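PDB 2ESN: probable transcriptional regulator from Pseudomonas aeruginosa, which probably regulates transcription as a LysR-type factor, with a DNA-binding helix-turn-helix domain joined to a domain that may bind a small effector. Local coordinates for residues Ala204-Trp209 with Pro234-Ala239; Ala200-Val205 with Glu228-Leu233. All coordinates share one frame; numbering follows the deposited sequence.

Both contacts lie in the LysR substrate-binding domain and start from strand 202-206. Along the chain, Ala200-Val205 comes first and overlaps Ala204-Trp209 at Ala204 and Val205. Helix 215-221 follows, and the chain then returns as strand 228-233. Contact 2 closes this beta-alpha-beta unit by pairing the two parallel strands. The chain runs straight on into Pro234 and helix 236-244. Contact 1 closes a slightly later loop, setting the end of strand 202-206 against the start of that helix. The two loops are staggered along the chain. The contacts adjoin where Leu233 meets Thr207 and Ala239, and both reach the second subunit.

Contact 1: Ala204-Trp209 with Pro234-Ala239; sequences AVVTPW and PTVLAA
This contact lies at the C-terminal end of strand 202-206 in the LysR substrate-binding domain, where the chain leaves the sheet beside the first turn of helix 236-244. Val206 carries the apolar part. Its CG1 is anti to the backbone N (chi1 175°) and meets Val236 CG2 at 3.7 Å. The two valine side chains cross at about a right angle. The other branch, Val206 CG2, points to the methyl of Ala239, with CG2 to CB at 3.9 Å. Both branches touch Val236, and CG2 reaches on to Ala239. That turn is closed by a backbone hydrogen bond from Ala239 N to Thr235 O at 3.1 Å. Thr235 holds the N-cap position, but its side chain makes no capping bond. Asp109 instead accepts hydrogen bonds from the backbone N of Val236 and Leu237.

Beyond the strand the two segments meet through prolines. The CA atoms of Pro208 and Pro234 are 3.9 Å apart. Thr207 O receives a CA-H...O contact from Pro234 CA at 3.4 Å, and Pro234 CB lies 3.6 Å from the same Thr207 O. Pro208 CB also sits over one face of the Trp209 ring, offset toward the rim. Pro234 also packs on Asn136 of the second subunit.

Neither proline has an N-H to offer, and the segments meet through methyl packing and carbon-oxygen contacts. Thr207 is still backbone-bonded to Leu233. Past that bond, the helix start is met by apolar packing and a weak CA-H...O contact.

Contact 2: Ala200-Val205 with Glu228-Leu233; sequences AERHAV and EVAVQL
Backbone hydrogen bonds carry this parallel strand pair of a beta-alpha-beta unit. Val205 is gripped twice: its N donates to Val231 O at 2.8 Å, and its O accepts from Leu233 N at 2.9 Å. Both bonds run nearly along the acceptor C=O axis. Further back, Ala230 N donates to His203 O at 2.9 Å, in the carbonyl plane, while His203 N makes only a weak bond to Glu228 O. The register slips by one residue between His203 and Ala204. This is a beta bulge. The chain turns a corner at Ala230, whose psi of -39° is helical rather than extended.

Among side chains, the Arg202 guanidinium lies flat over the Ala230 methyl, with Ala230 CB 3.4 Å from Arg202 CZ and over the centre of the group. A bend at chi3 (81°) folds it there. Its NH2 bonds a water that donates to Val229 O, and also Val130 O of the second subunit. On the face with His203, Val205 CG2 meets Val229 CG2 at 3.9 Å, crossing at about a right angle. The His203 ring turns its edge to Glu228 O, and its NE2 is hydrogen-bonded to Tyr198 O. A second water bridges Glu201 O and Glu228 N where the strands begin.

Strand 249-253 flanks strand 202-206, with Leu249 bonded to the backbone of Arg202 and Ala204. Leu242 of helix 236-244 covers Ala204 and Val231. Beyond Val231 and Gln232, a parallel strand of the second subunit continues the sheet across the interface.

Contact 1: Ala204-Trp209 with Pro234-Ala239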
loop_
_atom_site.group_PDB
_atom_site.type_symbol
_atom_site.label_atom_id
_atom_site.label_comp_id
_atom_site.label_asym_id
_atom_site.label_seq_id
_atom_site.Cartn_x
_atom_site.Cartn_y
_atom_site.Cartn_z
ATOM N N ALA C 204 -13.011 31.958 -4.070
ATOM C CA ALA C 204 -13.174 30.513 -4.215
ATOM C C ALA C 204 -11.886 30.037 -4.862
ATOM O O ALA C 204 -11.375 30.685 -5.743
ATOM C CB ALA C 204 -14.358 30.167 -5.098
ATOM N N VAL C 205 -11.348 28.897 -4.441
ATOM C CA VAL C 205 -10.032 28.494 -4.959
ATOM C C VAL C 205 -10.068 27.027 -5.338
ATOM O O VAL C 205 -10.654 26.204 -4.633
ATOM C CB VAL C 205 -8.925 28.752 -3.868
ATOM C CG1 VAL C 205 -7.617 28.177 -4.282
ATOM C CG2 VAL C 205 -8.783 30.280 -3.644
ATOM N N VAL C 206 -9.525 26.714 -6.501
ATOM C CA VAL C 206 -9.561 25.372 -7.030
ATOM C C VAL C 206 -8.228 24.654 -6.703
ATOM O O VAL C 206 -7.181 25.097 -7.096
ATOM C CB VAL C 206 -9.824 25.408 -8.545
ATOM C CG1 VAL C 206 -9.752 23.979 -9.147
ATOM C CG2 VAL C 206 -11.202 26.001 -8.846
ATOM N N THR C 207 -8.303 23.549 -5.977
ATOM C CA THR C 207 -7.149 22.790 -5.517
ATOM C C THR C 207 -7.384 21.332 -5.951
ATOM O O THR C 207 -7.913 20.557 -5.180
ATOM C CB THR C 207 -7.057 22.851 -3.988
ATOM O OG1 THR C 207 -8.333 22.566 -3.431
ATOM C CG2 THR C 207 -6.725 24.219 -3.547
ATOM N N PRO C 208 -7.033 20.984 -7.186
ATOM C CA PRO C 208 -7.439 19.724 -7.807
ATOM C C PRO C 208 -6.782 18.519 -7.151
ATOM O O PRO C 208 -7.327 17.434 -7.195
ATOM C CB PRO C 208 -6.927 19.831 -9.239
ATOM C CG PRO C 208 -6.571 21.271 -9.443
ATOM C CD PRO C 208 -6.168 21.778 -8.088
ATOM N N TRP C 209 -5.668 18.712 -6.460
ATOM C CA TRP C 209 -5.041 17.584 -5.776
ATOM C C TRP C 209 -5.069 17.844 -4.294
ATOM O O TRP C 209 -4.150 17.457 -3.550
ATOM C CB TRP C 209 -3.611 17.360 -6.324
ATOM C CG TRP C 209 -3.704 16.921 -7.772
ATOM C CD1 TRP C 209 -4.058 15.687 -8.224
ATOM C CD2 TRP C 209 -3.519 17.731 -8.925
ATOM N NE1 TRP C 209 -4.063 15.673 -9.600
ATOM C CE2 TRP C 209 -3.753 16.916 -10.057
ATOM C CE3 TRP C 209 -3.171 19.076 -9.122
ATOM C CZ2 TRP C 209 -3.657 17.399 -11.384
ATOM C CZ3 TRP C 209 -3.088 19.566 -10.448
ATOM C CH2 TRP C 209 -3.335 18.723 -11.551
ATOM N N PRO C 234 -11.889 20.959 -5.494
ATOM C CA PRO C 234 -11.034 20.424 -6.543
ATOM C C PRO C 234 -11.600 20.638 -7.957
ATOM O O PRO C 234 -10.884 20.395 -8.947
ATOM C CB PRO C 234 -10.995 18.906 -6.192
ATOM C CG PRO C 234 -11.908 18.706 -5.020
ATOM C CD PRO C 234 -12.708 19.914 -4.834
ATOM N N THR C 235 -12.862 21.072 -8.062
ATOM C CA THR C 235 -13.609 21.173 -9.337
ATOM C C THR C 235 -13.744 22.652 -9.762
ATOM O O THR C 235 -14.455 23.396 -9.074
ATOM C CB THR C 235 -15.133 20.940 -9.099
ATOM O OG1 THR C 235 -15.433 20.181 -7.928
ATOM C CG2 THR C 235 -15.896 20.574 -10.269
ATOM N N VAL C 236 -13.201 23.025 -10.929
ATOM C CA VAL C 236 -13.430 24.314 -11.600
ATOM C C VAL C 236 -14.896 24.511 -11.991
ATOM O O VAL C 236 -15.470 25.595 -11.789
ATOM C CB VAL C 236 -12.563 24.452 -12.871
ATOM C CG1 VAL C 236 -12.567 25.905 -13.402
ATOM C CG2 VAL C 236 -11.206 24.181 -12.538
ATOM N N LEU C 237 -15.544 23.450 -12.500
ATOM C CA LEU C 237 -16.850 23.652 -13.050
ATOM C C LEU C 237 -17.871 23.875 -11.944
ATOM O O LEU C 237 -18.693 24.767 -12.072
ATOM C CB LEU C 237 -17.252 22.540 -14.051
ATOM C CG LEU C 237 -16.435 22.341 -15.332
ATOM C CD1 LEU C 237 -17.085 21.166 -16.177
ATOM C CD2 LEU C 237 -16.254 23.626 -16.159
ATOM N N ALA C 238 -17.812 23.114 -10.858
ATOM C CA ALA C 238 -18.663 23.440 -9.723
ATOM C C ALA C 238 -18.305 24.835 -9.162
ATOM O O ALA C 238 -19.185 25.525 -8.675
ATOM C CB ALA C 238 -18.587 22.379 -8.643
ATOM N N ALA C 239 -17.022 25.194 -9.201
ATOM C CA ALA C 239 -16.555 26.478 -8.623
ATOM C C ALA C 239 -17.169 27.664 -9.356
ATOM O O ALA C 239 -17.496 28.682 -8.749
ATOM C CB ALA C 239 -15.030 26.574 -8.723
#

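Contact 2: Ala200-Val205 with Glu228-Leu233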
loop_
_atom_site.group_PDB
_atom_site.type_symbol
_atom_site.label_atom_id
_atom_site.label_comp_id
_atom_site.label_asym_id
_atom_site.label_seq_id
_atom_site.Cartn_x
_atom_site.Cartn_y
_atom_site.Cartn_z
ATOM N N ALA C 200 -10.159 42.879 -1.672
ATOM C CA ALA C 200 -11.238 43.151 -0.713
ATOM C C ALA C 200 -12.408 42.150 -0.756
ATOM O O ALA C 200 -13.344 42.235 0.062
ATOM C CB ALA C 200 -11.761 44.584 -0.929
ATOM N N GLU C 201 -12.365 41.179 -1.672
ATOM C CA GLU C 201 -13.396 40.123 -1.672
ATOM C C GLU C 201 -12.921 38.825 -1.021
ATOM O O GLU C 201 -11.750 38.654 -0.782
ATOM C CB GLU C 201 -13.848 39.814 -3.102
ATOM C CG GLU C 201 -14.521 40.974 -3.863
ATOM C CD GLU C 201 -15.794 41.494 -3.152
ATOM O OE1 GLU C 201 -16.571 40.698 -2.535
ATOM O OE2 GLU C 201 -15.975 42.742 -3.200
ATOM N N ARG C 202 -13.847 37.927 -0.711
ATOM C CA ARG C 202 -13.485 36.547 -0.431
ATOM C C ARG C 202 -13.434 35.756 -1.755
ATOM O O ARG C 202 -14.023 36.162 -2.791
ATOM C CB ARG C 202 -14.444 35.943 0.608
ATOM C CG ARG C 202 -14.406 36.657 1.998
ATOM C CD ARG C 202 -15.502 36.176 2.900
ATOM N NE ARG C 202 -15.118 34.912 3.520
ATOM C CZ ARG C 202 -15.960 33.913 3.843
ATOM N NH1 ARG C 202 -17.279 33.991 3.584
ATOM N NH2 ARG C 202 -15.471 32.790 4.427
ATOM N N HIS C 203 -12.726 34.634 -1.718
ATOM C CA HIS C 203 -12.305 33.979 -2.923
ATOM C C HIS C 203 -12.622 32.498 -2.893
ATOM O O HIS C 203 -12.550 31.855 -1.823
ATOM C CB HIS C 203 -10.823 34.193 -3.172
ATOM C CG HIS C 203 -10.475 35.587 -3.542
ATOM N ND1 HIS C 203 -10.307 35.990 -4.843
ATOM C CD2 HIS C 203 -10.271 36.688 -2.777
ATOM C CE1 HIS C 203 -10.019 37.281 -4.866
ATOM N NE2 HIS C 203 -9.979 37.718 -3.624
ATOM N N ALA C 204 -13.011 31.958 -4.070
ATOM C CA ALA C 204 -13.174 30.513 -4.215
ATOM C C ALA C 204 -11.886 30.037 -4.862
ATOM O O ALA C 204 -11.375 30.685 -5.743
ATOM C CB ALA C 204 -14.358 30.167 -5.098
ATOM N N VAL C 205 -11.348 28.897 -4.441
ATOM C CA VAL C 205 -10.032 28.494 -4.959
ATOM C C VAL C 205 -10.068 27.027 -5.338
ATOM O O VAL C 205 -10.654 26.204 -4.633
ATOM C CB VAL C 205 -8.925 28.752 -3.868
ATOM C CG1 VAL C 205 -7.617 28.177 -4.282
ATOM C CG2 VAL C 205 -8.783 30.280 -3.644
ATOM N N GLU C 228 -8.181 36.467 0.822
ATOM C CA GLU C 228 -8.995 35.803 1.850
ATOM C C GLU C 228 -9.795 34.715 1.194
ATOM O O GLU C 228 -10.599 35.007 0.330
ATOM C CB GLU C 228 -9.991 36.754 2.600
ATOM C CG GLU C 228 -9.355 37.909 3.342
ATOM C CD GLU C 228 -8.347 37.453 4.442
ATOM O OE1 GLU C 228 -7.126 37.862 4.419
ATOM O OE2 GLU C 228 -8.792 36.652 5.314
ATOM N N VAL C 229 -9.638 33.471 1.644
ATOM C CA VAL C 229 -10.258 32.336 0.981
ATOM C C VAL C 229 -11.456 31.872 1.729
ATOM O O VAL C 229 -11.337 31.554 2.916
ATOM C CB VAL C 229 -9.213 31.164 0.828
ATOM C CG1 VAL C 229 -9.900 29.893 0.361
ATOM C CG2 VAL C 229 -8.036 31.611 -0.108
ATOM N N ALA C 230 -12.616 31.788 1.067
ATOM C CA ALA C 230 -13.810 31.223 1.685
ATOM C C ALA C 230 -13.983 29.719 1.432
ATOM O O ALA C 230 -14.443 29.000 2.303
ATOM C CB ALA C 230 -15.033 31.967 1.187
ATOM N N VAL C 231 -13.675 29.241 0.221
ATOM C CA VAL C 231 -13.874 27.837 -0.157
ATOM C C VAL C 231 -12.709 27.357 -1.015
ATOM O O VAL C 231 -12.310 28.069 -1.938
ATOM C CB VAL C 231 -15.220 27.661 -1.002
ATOM C CG1 VAL C 231 -15.505 26.175 -1.314
ATOM C CG2 VAL C 231 -16.430 28.281 -0.281
ATOM N N GLN C 232 -12.211 26.138 -0.746
ATOM C CA GLN C 232 -11.325 25.427 -1.651
ATOM C C GLN C 232 -12.088 24.215 -2.131
ATOM O O GLN C 232 -12.808 23.584 -1.344
ATOM C CB GLN C 232 -10.050 24.957 -0.936
ATOM C CG GLN C 232 -9.097 26.110 -0.626
ATOM C CD GLN C 232 -7.935 25.725 0.353
ATOM O OE1 GLN C 232 -6.831 26.294 0.271
ATOM N NE2 GLN C 232 -8.219 24.850 1.294
ATOM N N LEU C 233 -11.940 23.867 -3.407
ATOM C CA LEU C 233 -12.613 22.645 -3.940
ATOM C C LEU C 233 -11.811 22.233 -5.136
ATOM O O LEU C 233 -11.048 23.028 -5.666
ATOM C CB LEU C 233 -14.097 22.878 -4.331
ATOM C CG LEU C 233 -14.486 23.867 -5.454
ATOM C CD1 LEU C 233 -16.007 23.738 -5.808
ATOM C CD2 LEU C 233 -14.142 25.335 -5.081
HETATM O O HOH W 1 -9.021 38.760 -0.727
HETATM O O HOH W 2 -12.810 33.560 4.467
#